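PDB 6WPN: substrate-binding protein from Synechococcus sp., which probably binds an oligosaccharide or a related sugar in the periplasm and hands it to a membrane transporter for uptake. Local coordinates for residues A[137-142]-A[320-325]; A[156-161]-A[173-178]; A[183-188]-A[236-241]. One frame throughout, in Å; residues are numbered along the deposited sequence.

Interaction 1: A[137-142]-A[320-325]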
loop_
_atom_site.group_PDB
_atom_site.type_symbol
_atom_site.label_atom_id
_atom_site.label_comp_id
_atom_site.label_asym_id
_atom_site.label_seq_id
_atom_site.Cartn_x
_atom_site.Cartn_y
_atom_site.Cartn_z
ATOM N N ILE A 137 -11.252 2.208 12.362
ATOM C CA ILE A 137 -12.211 2.802 11.438
ATOM C C ILE A 137 -11.508 2.994 10.100
ATOM O O ILE A 137 -10.397 3.544 10.075
ATOM C CB ILE A 137 -12.750 4.141 11.973
ATOM C CG1 ILE A 137 -13.603 3.908 13.219
ATOM C CG2 ILE A 137 -13.550 4.876 10.901
ATOM C CD1 ILE A 137 -13.916 5.173 13.984
ATOM N N PRO A 138 -12.093 2.555 8.990
ATOM C CA PRO A 138 -11.432 2.745 7.694
ATOM C C PRO A 138 -11.352 4.219 7.336
ATOM O O PRO A 138 -12.284 4.988 7.573
ATOM C CB PRO A 138 -12.331 1.981 6.711
ATOM C CG PRO A 138 -13.171 1.096 7.558
ATOM C CD PRO A 138 -13.344 1.796 8.866
ATOM N N TRP A 139 -10.215 4.605 6.766
ATOM C CA TRP A 139 -10.024 5.973 6.311
ATOM C C TRP A 139 -10.018 5.985 4.787
ATOM O O TRP A 139 -11.067 5.820 4.163
ATOM C CB TRP A 139 -8.735 6.558 6.890
ATOM C CG TRP A 139 -8.589 8.031 6.680
ATOM C CD1 TRP A 139 -9.474 8.865 6.063
ATOM C CD2 TRP A 139 -7.474 8.841 7.063
ATOM N NE1 TRP A 139 -8.982 10.148 6.044
ATOM C CE2 TRP A 139 -7.755 10.159 6.655
ATOM C CE3 TRP A 139 -6.266 8.579 7.720
ATOM C CZ2 TRP A 139 -6.872 11.214 6.879
ATOM C CZ3 TRP A 139 -5.390 9.631 7.945
ATOM C CH2 TRP A 139 -5.698 10.930 7.524
ATOM N N TYR A 140 -8.861 6.187 4.175
ATOM C CA TYR A 140 -8.753 6.184 2.725
ATOM C C TYR A 140 -8.020 4.934 2.249
ATOM O O TYR A 140 -7.508 4.135 3.037
ATOM C CB TYR A 140 -8.033 7.436 2.225
ATOM C CG TYR A 140 -6.572 7.504 2.598
ATOM C CD1 TYR A 140 -6.172 7.997 3.830
ATOM C CD2 TYR A 140 -5.590 7.092 1.707
ATOM C CE1 TYR A 140 -4.836 8.072 4.167
ATOM C CE2 TYR A 140 -4.247 7.160 2.040
ATOM C CZ TYR A 140 -3.881 7.651 3.266
ATOM O OH TYR A 140 -2.549 7.723 3.594
ATOM N N LEU A 141 -7.984 4.771 0.930
ATOM C CA LEU A 141 -7.327 3.622 0.328
ATOM C C LEU A 141 -6.806 3.998 -1.052
ATOM O O LEU A 141 -7.293 4.932 -1.694
ATOM C CB LEU A 141 -8.265 2.410 0.289
ATOM C CG LEU A 141 -9.537 2.559 -0.534
ATOM C CD1 LEU A 141 -9.267 2.361 -1.999
ATOM C CD2 LEU A 141 -10.557 1.539 -0.036
ATOM N N THR A 142 -5.786 3.263 -1.491
ATOM C CA THR A 142 -5.128 3.497 -2.766
ATOM C C THR A 142 -5.091 2.208 -3.566
ATOM O O THR A 142 -4.752 1.149 -3.026
ATOM C CB THR A 142 -3.683 3.993 -2.589
ATOM O OG1 THR A 142 -2.892 2.943 -2.023
ATOM C CG2 THR A 142 -3.616 5.167 -1.647
ATOM N N PHE A 320 -15.139 12.022 12.510
ATOM C CA PHE A 320 -15.127 13.300 11.804
ATOM C C PHE A 320 -14.152 13.277 10.634
ATOM O O PHE A 320 -14.467 13.773 9.546
ATOM C CB PHE A 320 -14.784 14.436 12.769
ATOM C CG PHE A 320 -14.721 15.794 12.119
ATOM C CD1 PHE A 320 -15.880 16.497 11.830
ATOM C CD2 PHE A 320 -13.498 16.376 11.816
ATOM C CE1 PHE A 320 -15.822 17.749 11.241
ATOM C CE2 PHE A 320 -13.434 17.627 11.228
ATOM C CZ PHE A 320 -14.598 18.313 10.938
ATOM N N LEU A 321 -12.959 12.718 10.842
ATOM C CA LEU A 321 -11.974 12.668 9.769
ATOM C C LEU A 321 -12.431 11.773 8.628
ATOM O O LEU A 321 -11.995 11.955 7.487
ATOM C CB LEU A 321 -10.630 12.177 10.309
ATOM C CG LEU A 321 -9.830 13.154 11.170
ATOM C CD1 LEU A 321 -8.659 12.443 11.834
ATOM C CD2 LEU A 321 -9.349 14.336 10.342
ATOM N N THR A 322 -13.303 10.811 8.914
ATOM C CA THR A 322 -13.725 9.825 7.932
ATOM C C THR A 322 -15.184 9.987 7.517
ATOM O O THR A 322 -15.772 9.048 6.975
ATOM C CB THR A 322 -13.484 8.417 8.474
ATOM O OG1 THR A 322 -14.284 8.219 9.646
ATOM C CG2 THR A 322 -12.020 8.230 8.832
ATOM N N ASN A 323 -15.779 11.159 7.730
ATOM C CA ASN A 323 -17.161 11.337 7.310
ATOM C C ASN A 323 -17.209 11.581 5.803
ATOM O O ASN A 323 -16.187 11.542 5.111
ATOM C CB ASN A 323 -17.828 12.476 8.086
ATOM C CG ASN A 323 -17.237 13.845 7.776
ATOM O OD1 ASN A 323 -16.404 14.001 6.882
ATOM N ND2 ASN A 323 -17.675 14.848 8.521
ATOM N N GLY A 324 -18.409 11.865 5.291
ATOM C CA GLY A 324 -18.571 12.032 3.853
ATOM C C GLY A 324 -17.816 13.237 3.323
ATOM O O GLY A 324 -17.100 13.149 2.323
ATOM N N THR A 325 -17.974 14.385 3.986
ATOM C CA THR A 325 -17.424 15.631 3.467
ATOM C C THR A 325 -15.902 15.616 3.497
ATOM O O THR A 325 -15.248 15.991 2.517
ATOM C CB THR A 325 -17.946 16.814 4.281
ATOM O OG1 THR A 325 -19.377 16.846 4.224
ATOM C CG2 THR A 325 -17.379 18.123 3.742
#
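The hydroxyl oxygen of Thr322, 3.6 Å from Ile137 CG2, is held from several directions: OG1 hydrogen-bonds to Tyr119 OH and to Ala318 O one turn back in helix 311-321, with a weak bond to Leu319 O. It illustrates how a helix end is fitted against a sheet in the alpha/beta fold of solute-binding proteins. Thr322 is the first residue beyond helix 311-321, and strand 137-149 of the mixed sheet passes alongside it, the CA atoms of Trp139 and Thr322 being 5.6 Å apart.

Both branches of the threonine touch the strand, but in different ways. OG1 sits between the backbone N and the carbonyl carbon (chi1 63°), where it takes the hydrogen bonds and also meets the Ile137 methyl, while CG2 packs on the next two residues. That methyl lies 3.5 Å from Pro138 O and 3.8 Å from Trp139 CD1, approaching the indole obliquely.

Trp139 reaches this place because its CG lies anti to the backbone N (chi1 -169°), which carries the indole out to the helix end. Within the strand, the ring edge of Tyr140 lies over one indole face, its CD1 3.6 Å above the plane and offset toward the rim. The strand is locally irregular here, since Trp139 and Tyr140 both form backbone hydrogen bonds to Met300 of strand 295-303, consistent with a beta bulge, and Trp139 O is taken by Ser339 OG.

Across the short break between helices, Asn323 serves as N-cap of helix 324-334, with OD1 bonded to Asn326 N. Otherwise the contact is buried packing, and Leu321 adds a polar atom to it, its carbonyl O standing 3.8 Å from Trp139 NE1, oblique to the indole ring.

Interaction 2: A[156-161]-A[173-178]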
loop_
_atom_site.group_PDB
_atom_site.type_symbol
_atom_site.label_atom_id
_atom_site.label_comp_id
_atom_site.label_asym_id
_atom_site.label_seq_id
_atom_site.Cartn_x
_atom_site.Cartn_y
_atom_site.Cartn_z
ATOM N N ALA A 156 11.021 -0.392 -27.937
ATOM C CA ALA A 156 11.216 -1.833 -27.808
ATOM C C ALA A 156 10.401 -2.650 -28.808
ATOM O O ALA A 156 10.484 -3.885 -28.795
ATOM C CB ALA A 156 10.861 -2.267 -26.390
ATOM N N GLY A 157 9.636 -2.000 -29.682
ATOM C CA GLY A 157 8.810 -2.743 -30.608
ATOM C C GLY A 157 7.618 -3.378 -29.941
ATOM O O GLY A 157 7.210 -4.474 -30.331
ATOM N N LEU A 158 7.062 -2.732 -28.920
ATOM C CA LEU A 158 5.908 -3.239 -28.197
ATOM C C LEU A 158 4.765 -2.243 -28.313
ATOM O O LEU A 158 4.983 -1.035 -28.449
ATOM C CB LEU A 158 6.236 -3.487 -26.726
ATOM C CG LEU A 158 7.441 -4.387 -26.473
ATOM C CD1 LEU A 158 7.772 -4.430 -24.981
ATOM C CD2 LEU A 158 7.170 -5.782 -27.003
ATOM N N SER A 159 3.539 -2.760 -28.254
ATOM C CA SER A 159 2.364 -1.913 -28.351
ATOM C C SER A 159 1.637 -1.716 -27.029
ATOM O O SER A 159 0.850 -0.772 -26.920
ATOM C CB SER A 159 1.383 -2.474 -29.395
ATOM O OG SER A 159 1.041 -3.821 -29.123
ATOM N N ARG A 160 1.877 -2.563 -26.030
ATOM C CA ARG A 160 1.280 -2.362 -24.716
ATOM C C ARG A 160 2.055 -3.158 -23.679
ATOM O O ARG A 160 2.844 -4.046 -24.008
ATOM C CB ARG A 160 -0.199 -2.759 -24.689
ATOM C CG ARG A 160 -0.464 -4.205 -25.041
ATOM C CD ARG A 160 -1.955 -4.460 -25.131
ATOM N NE ARG A 160 -2.262 -5.652 -25.911
ATOM C CZ ARG A 160 -3.472 -5.949 -26.372
ATOM N NH1 ARG A 160 -4.488 -5.123 -26.132
ATOM N NH2 ARG A 160 -3.668 -7.053 -27.069
ATOM N N ALA A 161 1.815 -2.816 -22.413
ATOM C CA ALA A 161 2.444 -3.453 -21.268
ATOM C C ALA A 161 1.633 -4.663 -20.816
ATOM O O ALA A 161 0.407 -4.689 -20.961
ATOM C CB ALA A 161 2.574 -2.463 -20.113
ATOM N N ARG A 173 12.371 -8.795 -21.137
ATOM C CA ARG A 173 13.453 -9.067 -22.078
ATOM C C ARG A 173 13.400 -8.113 -23.265
ATOM O O ARG A 173 14.425 -7.545 -23.662
ATOM C CB ARG A 173 13.392 -10.522 -22.546
ATOM C CG ARG A 173 13.733 -11.515 -21.452
ATOM C CD ARG A 173 13.987 -12.907 -21.993
ATOM N NE ARG A 173 12.765 -13.702 -22.069
ATOM C CZ ARG A 173 12.369 -14.546 -21.122
ATOM N NH1 ARG A 173 13.101 -14.704 -20.027
ATOM N NH2 ARG A 173 11.242 -15.229 -21.270
ATOM N N SER A 174 12.205 -7.909 -23.835
ATOM C CA SER A 174 12.087 -7.037 -25.002
ATOM C C SER A 174 12.530 -5.617 -24.679
ATOM O O SER A 174 13.171 -4.956 -25.506
ATOM C CB SER A 174 10.648 -7.037 -25.523
ATOM O OG SER A 174 10.345 -8.245 -26.201
ATOM N N ILE A 175 12.225 -5.139 -23.472
ATOM C CA ILE A 175 12.668 -3.804 -23.083
ATOM C C ILE A 175 14.179 -3.783 -22.875
ATOM O O ILE A 175 14.864 -2.848 -23.308
ATOM C CB ILE A 175 11.922 -3.341 -21.818
ATOM C CG1 ILE A 175 10.403 -3.347 -22.036
ATOM C CG2 ILE A 175 12.404 -1.959 -21.396
ATOM C CD1 ILE A 175 9.889 -2.208 -22.878
ATOM N N ARG A 176 14.726 -4.830 -22.251
ATOM C CA ARG A 176 16.144 -4.833 -21.903
ATOM C C ARG A 176 17.027 -4.847 -23.137
ATOM O O ARG A 176 18.002 -4.095 -23.217
ATOM C CB ARG A 176 16.479 -6.042 -21.026
ATOM C CG ARG A 176 16.397 -5.782 -19.544
ATOM C CD ARG A 176 17.161 -4.529 -19.187
ATOM N NE ARG A 176 18.563 -4.790 -18.892
ATOM C CZ ARG A 176 19.497 -3.848 -18.826
ATOM N NH1 ARG A 176 19.180 -2.578 -19.051
ATOM N NH2 ARG A 176 20.749 -4.174 -18.536
ATOM N N GLU A 177 16.680 -5.660 -24.126
ATOM C CA GLU A 177 17.588 -5.877 -25.240
ATOM C C GLU A 177 17.415 -4.857 -26.353
ATOM O O GLU A 177 18.398 -4.509 -27.015
ATOM C CB GLU A 177 17.398 -7.292 -25.795
ATOM C CG GLU A 177 17.694 -8.381 -24.773
ATOM C CD GLU A 177 17.437 -9.784 -25.302
ATOM O OE1 GLU A 177 17.006 -9.920 -26.469
ATOM O OE2 GLU A 177 17.668 -10.753 -24.546
ATOM N N ARG A 178 16.203 -4.345 -26.561
ATOM C CA ARG A 178 15.988 -3.413 -27.658
ATOM C C ARG A 178 16.139 -1.954 -27.249
ATOM O O ARG A 178 16.441 -1.119 -28.109
ATOM C CB ARG A 178 14.611 -3.645 -28.294
ATOM C CG ARG A 178 14.437 -5.059 -28.843
ATOM C CD ARG A 178 13.161 -5.228 -29.663
ATOM N NE ARG A 178 13.262 -4.601 -30.983
ATOM C CZ ARG A 178 12.357 -4.731 -31.953
ATOM N NH1 ARG A 178 11.272 -5.472 -31.761
ATOM N NH2 ARG A 178 12.534 -4.124 -33.118
#
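Leaving helix 150-155 through a Schellman motif, in which Gly157 takes a positive phi of 73°, the backbone passes close to helix 168-179, so that the CA atoms of Ala156 and Arg178 come within 5.0 Å. The two residues that lie against the helix at this turn are small, Ala156 with only a methyl and Gly157 with no side chain. The CB of Ala156 rests 3.6 Å from Ile175 CD1 and 3.7 Å from Ser174 O, touching both side chain and backbone of the helix.

Leu158 makes the larger side-chain contact. Its CD1 meets Ile175 CD1 at 3.7 Å and lies beside Ser174 CB, so one leucine methyl is shared between two successive helical residues while CD2 leans on the serine alone.

Arg178 closes the outer, more solvent-exposed margin. Its chain bends at chi3 (74°) and lies over the turn: CD makes a close approach of 3.1 Å to Ala156 O, and one face of the guanidinium covers Ala156 C and Gly157 CA. Because glycine carries no side chain, NH1 can settle 3.9 Å from Gly157 CA.

Leu153 of helix 150-155 touches both Leu158 and Ile175, Tyr171 of helix 168-179 also reaches Leu158, and Ile175 extends to Ala259, just ahead of strand 260-263.

Interaction 3: A[183-188]-A[236-241]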
loop_
_atom_site.group_PDB
_atom_site.type_symbol
_atom_site.label_atom_id
_atom_site.label_comp_id
_atom_site.label_asym_id
_atom_site.label_seq_id
_atom_site.Cartn_x
_atom_site.Cartn_y
_atom_site.Cartn_z
ATOM N N GLY A 183 12.283 -2.939 -17.657
ATOM C CA GLY A 183 10.843 -3.067 -17.789
ATOM C C GLY A 183 10.074 -2.782 -16.518
ATOM O O GLY A 183 8.945 -2.285 -16.578
ATOM N N LEU A 184 10.645 -3.110 -15.361
ATOM C CA LEU A 184 9.961 -2.897 -14.091
ATOM C C LEU A 184 10.991 -2.847 -12.969
ATOM O O LEU A 184 12.178 -3.113 -13.171
ATOM C CB LEU A 184 8.913 -3.986 -13.829
ATOM C CG LEU A 184 9.431 -5.361 -13.413
ATOM C CD1 LEU A 184 8.297 -6.191 -12.828
ATOM C CD2 LEU A 184 10.086 -6.089 -14.593
ATOM N N PHE A 185 10.512 -2.500 -11.774
ATOM C CA PHE A 185 11.374 -2.320 -10.608
ATOM C C PHE A 185 10.572 -2.739 -9.386
ATOM O O PHE A 185 9.670 -2.010 -8.965
ATOM C CB PHE A 185 11.828 -0.861 -10.485
ATOM C CG PHE A 185 12.862 -0.618 -9.416
ATOM C CD1 PHE A 185 12.545 -0.718 -8.069
ATOM C CD2 PHE A 185 14.148 -0.244 -9.765
ATOM C CE1 PHE A 185 13.493 -0.485 -7.097
ATOM C CE2 PHE A 185 15.103 -0.004 -8.796
ATOM C CZ PHE A 185 14.779 -0.126 -7.458
ATOM N N VAL A 186 10.883 -3.897 -8.814
ATOM C CA VAL A 186 10.253 -4.338 -7.575
ATOM C C VAL A 186 11.355 -4.537 -6.543
ATOM O O VAL A 186 12.260 -5.355 -6.743
ATOM C CB VAL A 186 9.427 -5.617 -7.772
ATOM C CG1 VAL A 186 8.811 -6.054 -6.455
ATOM C CG2 VAL A 186 8.348 -5.389 -8.821
ATOM N N THR A 187 11.283 -3.784 -5.451
ATOM C CA THR A 187 12.342 -3.801 -4.459
ATOM C C THR A 187 12.284 -5.073 -3.618
ATOM O O THR A 187 11.213 -5.633 -3.362
ATOM C CB THR A 187 12.259 -2.572 -3.551
ATOM O OG1 THR A 187 13.395 -2.549 -2.678
ATOM C CG2 THR A 187 10.981 -2.595 -2.710
ATOM N N VAL A 188 13.460 -5.533 -3.201
ATOM C CA VAL A 188 13.590 -6.664 -2.294
ATOM C C VAL A 188 14.326 -6.246 -1.016
ATOM O O VAL A 188 14.875 -7.075 -0.296
ATOM C CB VAL A 188 14.252 -7.862 -3.014
ATOM C CG1 VAL A 188 15.697 -7.580 -3.345
ATOM C CG2 VAL A 188 14.105 -9.165 -2.232
ATOM N N LEU A 236 17.607 -8.662 -16.219
ATOM C CA LEU A 236 16.337 -8.057 -16.587
ATOM C C LEU A 236 15.839 -7.051 -15.566
ATOM O O LEU A 236 15.039 -6.177 -15.917
ATOM C CB LEU A 236 15.280 -9.146 -16.779
ATOM C CG LEU A 236 15.649 -10.177 -17.848
ATOM C CD1 LEU A 236 14.520 -11.176 -18.041
ATOM C CD2 LEU A 236 16.012 -9.499 -19.158
ATOM N N LEU A 237 16.275 -7.163 -14.327
ATOM C CA LEU A 237 15.913 -6.196 -13.310
ATOM C C LEU A 237 17.084 -5.273 -13.017
ATOM O O LEU A 237 18.242 -5.676 -13.151
ATOM C CB LEU A 237 15.488 -6.895 -12.021
ATOM C CG LEU A 237 14.181 -7.669 -12.133
ATOM C CD1 LEU A 237 13.832 -8.296 -10.792
ATOM C CD2 LEU A 237 13.076 -6.737 -12.611
ATOM N N PRO A 238 16.814 -4.029 -12.627
ATOM C CA PRO A 238 17.906 -3.142 -12.206
ATOM C C PRO A 238 18.675 -3.768 -11.053
ATOM O O PRO A 238 18.094 -4.406 -10.172
ATOM C CB PRO A 238 17.182 -1.862 -11.774
ATOM C CG PRO A 238 15.846 -1.918 -12.461
ATOM C CD PRO A 238 15.495 -3.379 -12.530
ATOM N N ARG A 239 19.997 -3.607 -11.073
ATOM C CA ARG A 239 20.806 -4.264 -10.056
ATOM C C ARG A 239 20.499 -3.739 -8.660
ATOM O O ARG A 239 20.670 -4.466 -7.676
ATOM C CB ARG A 239 22.292 -4.090 -10.355
ATOM C CG ARG A 239 22.814 -4.938 -11.488
ATOM C CD ARG A 239 24.286 -4.644 -11.680
ATOM N NE ARG A 239 24.895 -5.425 -12.749
ATOM C CZ ARG A 239 26.114 -5.199 -13.228
ATOM N NH1 ARG A 239 26.600 -5.958 -14.201
ATOM N NH2 ARG A 239 26.844 -4.205 -12.735
ATOM N N GLU A 240 20.005 -2.507 -8.551
ATOM C CA GLU A 240 19.795 -1.894 -7.249
ATOM C C GLU A 240 18.446 -2.239 -6.638
ATOM O O GLU A 240 18.071 -1.631 -5.630
ATOM C CB GLU A 240 19.951 -0.370 -7.340
ATOM C CG GLU A 240 18.942 0.334 -8.246
ATOM C CD GLU A 240 19.481 0.602 -9.645
ATOM O OE1 GLU A 240 20.334 -0.179 -10.122
ATOM O OE2 GLU A 240 19.059 1.610 -10.261
ATOM N N VAL A 241 17.714 -3.204 -7.203
ATOM C CA VAL A 241 16.500 -3.648 -6.531
ATOM C C VAL A 241 16.833 -4.360 -5.228
ATOM O O VAL A 241 16.010 -4.370 -4.307
ATOM C CB VAL A 241 15.642 -4.564 -7.429
ATOM C CG1 VAL A 241 15.122 -3.807 -8.651
ATOM C CG2 VAL A 241 16.422 -5.788 -7.846
#
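Val241 presents the main bump and the ring of Phe185 the surface that receives it. The methyl CG1 sits 3.7 Å from the ring centroid and only 6° off the normal, a CH-pi contact over the middle of the face, with every ring carbon at a similar distance. The two side chains slide past each other in opposite directions. Phe185 is brought there by a CG anti to its backbone N (chi1 -172°), which swings the ring across to the opposing loop.

Around the rim the other residues fill in. Pro238 CG fits obliquely against Phe185 CD2 at 3.6 Å, and Glu240 CG approaches the ring edge near its plane, beside CE2. The glutamate bends away at chi2, and its carboxylate ends in a salt bridge from OE2 to Arg248, a residue of helix 246-254 that also touches Phe185.

From the backbone of 183-188 two carbonyl oxygens protrude and press on the other loop: Leu184 O lies 3.4 Å from Pro238 CD, and Val186 O sits against Val241 CB at 3.5 Å. At one end Leu184 and Leu237 cross, their CD2 methyls 3.6 Å apart. At the other the loops are pinned by one nearly straight hydrogen bond, Val188 N to Val241 O, 3.0 Å long at 173°, the donor being tilted out of the carbonyl plane. Val188 CG1 crowds the same oxygen at 3.4 Å. Nearby, Thr187 OG1 turns to Gln244 O and Val189 N.

The whole is plain loop-to-loop packing, an extended segment bonded once to the 3-10 segment that begins at Arg239, in the buried interior between helices 219-233, 246-254 and 388-403 of this solute-binding protein fold.

Overall arrangement
After three earlier strands, the chain reaches strand 137-149, which carries the opening segment of interaction 1; its partner, 320-325, comes 178 residues later. Within that long loop lie the other two contacts, in series. Interaction 2 closes a short loop between helices 150-155 and 168-179, and interaction 3 then closes one from 183-188 to 236-241, spanning helices 195-202 and 219-233. These two touch, Arg173 CG meeting Leu236 CD1 at 3.5 Å, and their centres are about 16 Å apart. Interaction 1, on the other side of the chain's centre, lies about 40 Å from interaction 2 between centres and ties the sheet to the junction of helices 311-321 and 324-334.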